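Local coordinates for heme peroxidase (Bacteroides thetaiotaomicron, PDB 2GVK), which acts as a dye-decolorizing peroxidase, a haem enzyme that uses hydrogen peroxide to oxidise dyes and other substrates, at the interface of chains A and B and the interface of chains A and C. Residues are numbered along the deposited sequence; one frame, centred on the assembly and turned at random. Chains: chain A/B/C, Heme peroxidase.

Contacts 1 and 2 belong to the A/B interface and contacts 3 and 4 to the two-fold A/C interface of a six-chain deposited assembly. Contacts 1 and 2, whose C-alpha centres are about 13 Å apart, share B:Arg59; contacts 1 and 4 are about 12 Å apart and share A:Arg146, whose side chain serves B and whose carbonyl reaches C through water. Contacts 3 and 4 are separated by about 18 Å, contacts 2 and 3 by about 40 Å. Helix 118-131 supplies residues to contacts 2, 3 and 4, so it serves both kinds of interface; the structure alone does not show that this assembly is the form in solution.

Contact 1: the interface of chains A and B. Residues chain A 146, 149-150; chain B 59-61.
With CG anti to the carbonyl carbon and a bend at chi3, the side chain of B:Arg59 runs alongside A:Asp149 and presents its guanidinium edge to the carboxylate. A:Asp149 has CG between its backbone N and carbonyl carbon (chi1 59°), which sets its side chain beside that of B:Arg59, both pointing the same way. The grip is side-on and falls on one oxygen: NE of B:Arg59 lies 2.8 Å from OD2 of A:Asp149, forming a salt bridge, and NH2 donates to the same OD2 at 3.1 Å. OD2 is nearly in the guanidinium plane for both donors, but the two planes are turned 68° apart, so this is not a flat two-oxygen pair. NH2 meets OD2 nearly along the C-O axis, while NE comes from the anti side, tilted out of the carboxylate plane. B:Phe60 packs its CE1 against CB of A:Asp149 at 3.8 Å. Farther along, the extended A:Arg146 chain brings NH2 to 3.0 Å from the carbonyl O of B:Arg59, a weak bond (125° at H), and touches CD of B:Pro61 tip to tip. These contacts tie the loop of A:Asp149 to the end of helix 38-59 in chain B, and may help hold the subunits together if the deposited assembly is biological.

Contact 2: the interface of chains A and B. Residues chain A 217-220; chain B 55, 59, 123, 127, 130.
A loop of chain A, residues 217-220, rests against two helices of chain B, 38-59 and 118-131, in this part of the peroxidase's A/B interface. A direct hydrogen bond forms at helix 38-59: the hydroxyl OG of B:Ser55 donates to the carboxylate OD2 of A:Asp219 at 2.6 Å, using that oxygen's anti lone pair. The B:Ser55 hydroxyl is anti to its backbone N (chi1 177°), a setting that turns it toward the loop. The same OG is 3.0 Å from water 1, which in turn lies 3.3 Å from the backbone O of A:Asn218, so one hydroxyl reaches both a side chain and the main chain of the loop. Within the loop, OD1 of A:Asn218 accepts from the backbone N of A:Val220 at 3.0 Å; the donor stands 41° out of the amide carbonyl plane, and the bond probably steadies the turn. On the chain B side, NH1 of B:Arg59 meets OE2 of B:Glu123 at 3.3 Å, with the oxygen in the guanidinium plane, a salt bridge between the two helices. B:Glu123 probably helps fix the rotation of the B:Arg59 guanidinium. CB of A:Asn218 sits 3.9 Å from OE2 of that glutamate. Apolar packing closes the far end, where A:Val220 and B:Ile127 reach toward each other tip to tip, CG2 of A:Val220 lying 3.8 Å from CD1 of B:Ile127.

Contact 3: the interface of chains A and C. Residues chain A 30, 122, 126, 129; chain C 254, 257, 259.
Helix 118-131 of chain A meets the 3-10 turn 254-256 of chain C and the start of its strand 258-267, with A:Tyr30 of strand 24-32 joining through water. Tip to tip, the phenol of C:Tyr259 and the carboxylate of A:Asp129 form a direct hydrogen bond: OH donates to OD2 at 2.6 Å. The phenol comes from the anti side of OD2, 17° out of the carboxylate plane, and the carboxylate and ring planes are 29° apart. A:Asp129 has CG anti to its backbone N (chi1 177°), extending the carboxylate from the helix toward chain C. Its other oxygen, OD1, is 2.6 Å from water 3. That water also lies 2.6 Å from OH of A:Tyr30. Its contact with the backbone O of C:Thr254 is longer, at 3.3 Å. OD1 of A:Asp129 and that carbonyl O lie 3.2 Å apart; both can ordinarily only accept, so the pair is no bond, and the shared water may ease the repulsion. Water 2 makes a second bridge, from OH of A:Tyr30 to OG1 of C:Thr254. About two turns back along the helix, the A:Phe122 ring crosses the C:Tyr259 side chain obliquely, rim to rim. Its CE1 packs 3.6 Å from CE2 of C:Tyr259, and also touches the methyl of C:Thr254, CE1 of A:Phe122 to CG2 of C:Thr254 being 3.6 Å.

Contact 4: the interface of chains A and C. Residues chain A 24, 118, 145-146; chain C 24, 118-119, 122.
The end of strand 140-145 in chain A lies over the beginning of helix 118-131 in chain C, while the starts of the two strands 24-32 face each other near the two-fold of this dye-decolorizing peroxidase interface. A:Phe145 carries the apolar contact. Its ring stands at chi1 53°, with CG between the backbone N and carbonyl carbon, and its CZ tip comes over a face of the C:Phe122 ring at the CB end, 3.4 Å from CG, the two side chains crossing at about a right angle. Along its CD2 rim the A:Phe145 ring packs on the backbone of C:Gly119, 3.6 Å from CA. CB of A:Phe145 meets CB of the selenomethionine C:Met118 at 3.9 Å, the side chains again crossing at about a right angle. The two Asn24 side chains approach with amide planes 15° apart and OD1 of A:Asn24 3.6 Å from OD1 of C:Asn24, beyond bonding reach. Each oxygen is met by a water: water 4 joins OD1 of A:Asn24 (2.8 Å) to the backbone N of C:Met118, and water 5 repeats the link with the chains exchanged. The bond from N of C:Met118 to water 4 is nearly straight, 171° at H. Water 6 contacts water 4 and spans from the carbonyl O of A:Arg146, at 2.7 Å, to the backbone N of C:Gly119, at 2.9 Å.

Contact 1: the interface of chains A and B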
# COMPACT_ATOMS: atom_id res chain seq x y z
N ARG A 146 8.63 -3.50 15.47
CA ARG A 146 8.40 -2.06 15.55
C ARG A 146 7.09 -1.84 16.29
O ARG A 146 6.08 -2.53 16.05
CB ARG A 146 8.34 -1.45 14.16
CG ARG A 146 8.34 0.05 14.14
CD ARG A 146 8.35 0.57 12.70
NE ARG A 146 8.02 2.01 12.63
CZ ARG A 146 8.90 2.95 12.82
NH1 ARG A 146 10.13 2.63 13.13
NH2 ARG A 146 8.54 4.23 12.73
N ASP A 149 4.63 4.16 16.24
CA ASP A 149 5.43 5.10 15.44
C ASP A 149 6.87 5.14 15.91
O ASP A 149 7.40 6.21 16.28
CB ASP A 149 4.80 6.52 15.46
CG ASP A 149 4.67 7.10 16.88
OD1 ASP A 149 4.49 6.31 17.83
OD2 ASP A 149 4.68 8.35 17.03
N GLY A 150 7.49 3.97 15.97
CA GLY A 150 8.90 3.86 16.35
C GLY A 150 9.15 4.01 17.84
O GLY A 150 10.25 4.40 18.25
N ARG B 59 9.53 8.68 13.10
CA ARG B 59 8.24 8.17 13.52
C ARG B 59 7.42 7.62 12.35
O ARG B 59 6.71 6.64 12.49
CB ARG B 59 7.45 9.27 14.23
CG ARG B 59 8.06 9.74 15.54
CD ARG B 59 7.35 11.00 16.05
NE ARG B 59 5.95 10.73 16.39
CZ ARG B 59 5.03 11.67 16.64
NH1 ARG B 59 5.34 12.95 16.56
NH2 ARG B 59 3.79 11.32 16.94
N PHE B 60 7.53 8.29 11.20
CA PHE B 60 6.70 7.99 10.00
C PHE B 60 7.56 7.91 8.76
O PHE B 60 7.46 8.74 7.87
CB PHE B 60 5.65 9.07 9.84
CG PHE B 60 4.90 9.39 11.13
CD1 PHE B 60 3.94 8.54 11.60
CD2 PHE B 60 5.21 10.52 11.86
CE1 PHE B 60 3.28 8.82 12.84
CE2 PHE B 60 4.56 10.80 13.06
CZ PHE B 60 3.61 9.92 13.54
N PRO B 61 8.41 6.91 8.69
CA PRO B 61 9.40 6.82 7.63
C PRO B 61 8.82 6.68 6.22
O PRO B 61 9.52 6.94 5.26
CB PRO B 61 10.21 5.58 8.01
CG PRO B 61 9.37 4.84 8.97
CD PRO B 61 8.55 5.82 9.67

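Contact 2: the interface of chains A and B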
# COMPACT_ATOMS: atom_id res chain seq x y z
N PHE A 217 4.37 12.46 24.17
CA PHE A 217 3.39 12.53 23.09
C PHE A 217 4.04 12.95 21.77
O PHE A 217 4.00 12.20 20.78
CB PHE A 217 2.27 13.54 23.46
CG PHE A 217 1.17 13.62 22.45
CD1 PHE A 217 0.08 12.76 22.51
CD2 PHE A 217 1.20 14.57 21.45
CE1 PHE A 217 -0.94 12.83 21.56
CE2 PHE A 217 0.19 14.65 20.50
CZ PHE A 217 -0.88 13.78 20.56
N ASN A 218 4.69 14.09 21.79
CA ASN A 218 5.16 14.74 20.54
C ASN A 218 6.66 14.58 20.25
O ASN A 218 7.15 15.09 19.24
CB ASN A 218 4.77 16.22 20.54
CG ASN A 218 5.47 17.03 21.62
OD1 ASN A 218 6.48 16.59 22.22
ND2 ASN A 218 4.97 18.24 21.86
N ASP A 219 7.38 13.86 21.13
CA ASP A 219 8.81 13.54 20.90
C ASP A 219 9.71 14.79 20.85
O ASP A 219 10.84 14.69 20.43
CB ASP A 219 8.97 12.72 19.61
CG ASP A 219 10.40 12.16 19.44
OD1 ASP A 219 11.00 11.70 20.44
OD2 ASP A 219 10.91 12.14 18.28
N VAL A 220 9.22 15.92 21.33
CA VAL A 220 10.03 17.13 21.40
C VAL A 220 10.99 17.05 22.59
O VAL A 220 10.60 16.68 23.68
CB VAL A 220 9.15 18.40 21.52
CG1 VAL A 220 10.00 19.64 21.75
CG2 VAL A 220 8.28 18.57 20.25
N SER B 55 12.56 13.80 13.80
CA SER B 55 11.52 13.19 14.60
C SER B 55 10.38 12.66 13.72
O SER B 55 10.00 11.47 13.80
CB SER B 55 10.99 14.19 15.63
OG SER B 55 9.92 13.63 16.38
N ARG B 59 9.53 8.68 13.10
CA ARG B 59 8.24 8.17 13.52
C ARG B 59 7.42 7.62 12.35
O ARG B 59 6.71 6.64 12.49
CB ARG B 59 7.45 9.27 14.23
CG ARG B 59 8.06 9.74 15.54
CD ARG B 59 7.35 11.00 16.05
NE ARG B 59 5.95 10.73 16.39
CZ ARG B 59 5.03 11.67 16.64
NH1 ARG B 59 5.34 12.95 16.56
NH2 ARG B 59 3.79 11.32 16.94
N GLU B 123 0.79 18.33 12.82
CA GLU B 123 1.61 18.06 14.00
C GLU B 123 2.82 19.02 14.03
O GLU B 123 3.08 19.70 15.04
CB GLU B 123 2.08 16.59 13.99
CG GLU B 123 3.10 16.23 15.06
CD GLU B 123 2.47 15.98 16.38
OE1 GLU B 123 1.34 16.47 16.60
OE2 GLU B 123 3.08 15.22 17.18
N ILE B 127 3.68 22.46 16.59
CA ILE B 127 4.88 22.63 17.38
C ILE B 127 5.53 23.99 17.05
O ILE B 127 5.97 24.70 17.94
CB ILE B 127 5.84 21.46 17.19
CG1 ILE B 127 5.20 20.17 17.79
CG2 ILE B 127 7.17 21.74 17.86
CD1 ILE B 127 5.81 18.90 17.31
N GLU B 130 3.60 26.64 18.93
CA GLU B 130 4.02 26.65 20.32
C GLU B 130 5.38 27.31 20.52
O GLU B 130 5.55 28.14 21.41
CB GLU B 130 4.08 25.21 20.87
CG GLU B 130 2.70 24.57 21.02
CD GLU B 130 2.76 23.03 21.15
OE1 GLU B 130 3.89 22.45 21.15
OE2 GLU B 130 1.68 22.41 21.22
O HOH W 1 9.57 16.44 17.48

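Contact 3: the interface of chains A and C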
# COMPACT_ATOMS: atom_id res chain seq x y z
N TYR A 30 25.54 -16.49 17.95
CA TYR A 30 26.04 -17.85 17.96
C TYR A 30 27.42 -17.90 18.61
O TYR A 30 28.22 -16.98 18.44
CB TYR A 30 26.22 -18.35 16.53
CG TYR A 30 24.96 -18.71 15.78
CD1 TYR A 30 24.15 -19.73 16.20
CD2 TYR A 30 24.74 -18.21 14.49
CE1 TYR A 30 23.08 -20.19 15.43
CE2 TYR A 30 23.67 -18.65 13.72
CZ TYR A 30 22.85 -19.64 14.20
OH TYR A 30 21.82 -20.12 13.42
N PHE A 122 12.71 -15.06 8.79
CA PHE A 122 12.76 -16.49 9.05
C PHE A 122 13.43 -17.23 7.91
O PHE A 122 14.26 -18.08 8.13
CB PHE A 122 11.35 -17.09 9.28
CG PHE A 122 11.29 -18.56 9.12
CD1 PHE A 122 11.76 -19.40 10.11
CD2 PHE A 122 10.86 -19.14 7.92
CE1 PHE A 122 11.78 -20.76 9.93
CE2 PHE A 122 10.84 -20.51 7.75
CZ PHE A 122 11.33 -21.32 8.75
N SER A 126 16.72 -19.45 8.41
CA SER A 126 16.67 -20.89 8.24
C SER A 126 17.82 -21.37 7.34
O SER A 126 18.39 -22.43 7.56
CB SER A 126 15.30 -21.34 7.68
OG SER A 126 15.17 -21.03 6.30
N ASP A 129 20.89 -21.40 9.41
CA ASP A 129 20.84 -22.61 10.26
C ASP A 129 21.39 -23.81 9.49
O ASP A 129 22.23 -24.56 10.00
CB ASP A 129 19.40 -22.85 10.72
CG ASP A 129 19.24 -24.14 11.56
OD1 ASP A 129 20.12 -24.44 12.41
OD2 ASP A 129 18.17 -24.81 11.41
N THR C 254 15.24 -20.68 14.73
CA THR C 254 16.16 -21.36 13.82
C THR C 254 17.56 -21.53 14.39
O THR C 254 18.25 -22.45 14.05
CB THR C 254 16.25 -20.64 12.48
OG1 THR C 254 16.69 -19.30 12.68
CG2 THR C 254 14.90 -20.62 11.80
N GLY C 257 17.64 -24.69 15.80
CA GLY C 257 17.13 -25.69 14.89
C GLY C 257 15.70 -26.11 15.19
O GLY C 257 15.30 -27.22 14.87
N TYR C 259 11.79 -25.86 14.58
CA TYR C 259 10.79 -25.50 13.57
C TYR C 259 9.48 -26.14 13.95
O TYR C 259 9.43 -27.36 14.21
CB TYR C 259 11.19 -25.98 12.20
CG TYR C 259 12.49 -25.40 11.69
CD1 TYR C 259 13.71 -25.92 12.08
CD2 TYR C 259 12.48 -24.37 10.78
CE1 TYR C 259 14.89 -25.37 11.63
CE2 TYR C 259 13.67 -23.84 10.29
CZ TYR C 259 14.87 -24.35 10.72
OH TYR C 259 16.05 -23.79 10.26
O HOH W 2 19.43 -19.32 12.21
O HOH W 3 21.49 -22.70 13.81

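Contact 4: the interface of chains A and C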
# COMPACT_ATOMS: atom_id res chain seq x y z
N ASN A 24 10.12 -5.90 11.49
CA ASN A 24 10.31 -7.20 12.14
C ASN A 24 11.78 -7.46 12.18
O ASN A 24 12.47 -7.18 11.22
CB ASN A 24 9.63 -8.30 11.34
CG ASN A 24 8.16 -8.06 11.19
OD1 ASN A 24 7.37 -8.39 12.08
ND2 ASN A 24 7.79 -7.42 10.08
N MSE A 118 8.03 -10.77 8.88
CA MSE A 118 8.84 -11.68 9.68
C MSE A 118 9.18 -12.97 8.93
O MSE A 118 10.24 -13.54 9.14
CB MSE A 118 8.14 -12.01 11.00
CG MSE A 118 8.90 -12.97 11.86
SE MSE A 118 10.68 -12.29 12.34
CE MSE A 118 10.26 -11.52 14.11
N PHE A 145 10.06 -6.25 17.23
CA PHE A 145 9.02 -5.68 16.38
C PHE A 145 9.03 -4.19 16.53
O PHE A 145 9.34 -3.68 17.60
CB PHE A 145 7.64 -6.23 16.77
CG PHE A 145 7.32 -6.07 18.23
CD1 PHE A 145 7.69 -7.03 19.14
CD2 PHE A 145 6.67 -4.93 18.68
CE1 PHE A 145 7.42 -6.85 20.49
CE2 PHE A 145 6.41 -4.76 20.00
CZ PHE A 145 6.78 -5.71 20.91
N ARG A 146 8.63 -3.50 15.47
CA ARG A 146 8.40 -2.06 15.55
C ARG A 146 7.09 -1.84 16.29
O ARG A 146 6.08 -2.53 16.05
CB ARG A 146 8.34 -1.45 14.16
CG ARG A 146 8.34 0.05 14.14
CD ARG A 146 8.35 0.57 12.70
NE ARG A 146 8.02 2.01 12.63
CZ ARG A 146 8.90 2.95 12.82
NH1 ARG A 146 10.13 2.63 13.13
NH2 ARG A 146 8.54 4.23 12.73
N ASN C 24 0.84 -11.68 11.49
CA ASN C 24 1.56 -11.84 12.76
C ASN C 24 0.58 -12.37 13.76
O ASN C 24 -0.55 -11.94 13.78
CB ASN C 24 2.09 -10.50 13.25
CG ASN C 24 3.01 -9.87 12.26
OD1 ASN C 24 4.21 -10.19 12.21
ND2 ASN C 24 2.46 -9.01 11.41
N MSE C 118 2.99 -6.91 14.23
CA MSE C 118 3.17 -7.58 15.51
C MSE C 118 3.04 -6.63 16.70
O MSE C 118 2.59 -7.04 17.77
CB MSE C 118 4.52 -8.30 15.56
CG MSE C 118 4.79 -8.99 16.86
SE MSE C 118 3.44 -10.36 17.28
CE MSE C 118 4.37 -11.95 16.59
N GLY C 119 3.37 -5.36 16.49
CA GLY C 119 3.28 -4.36 17.56
C GLY C 119 1.86 -4.20 18.10
O GLY C 119 1.66 -3.93 19.30
N PHE C 122 1.16 -7.20 20.31
CA PHE C 122 1.84 -6.93 21.58
C PHE C 122 1.03 -5.97 22.43
O PHE C 122 0.86 -6.19 23.60
CB PHE C 122 3.25 -6.35 21.36
CG PHE C 122 3.80 -5.66 22.56
CD1 PHE C 122 4.31 -6.39 23.61
CD2 PHE C 122 3.73 -4.27 22.69
CE1 PHE C 122 4.76 -5.76 24.75
CE2 PHE C 122 4.21 -3.63 23.82
CZ PHE C 122 4.69 -4.39 24.86
O HOH W 4 5.26 -6.63 12.56
O HOH W 5 5.33 -10.37 9.67
O HOH W 6 5.14 -4.36 14.38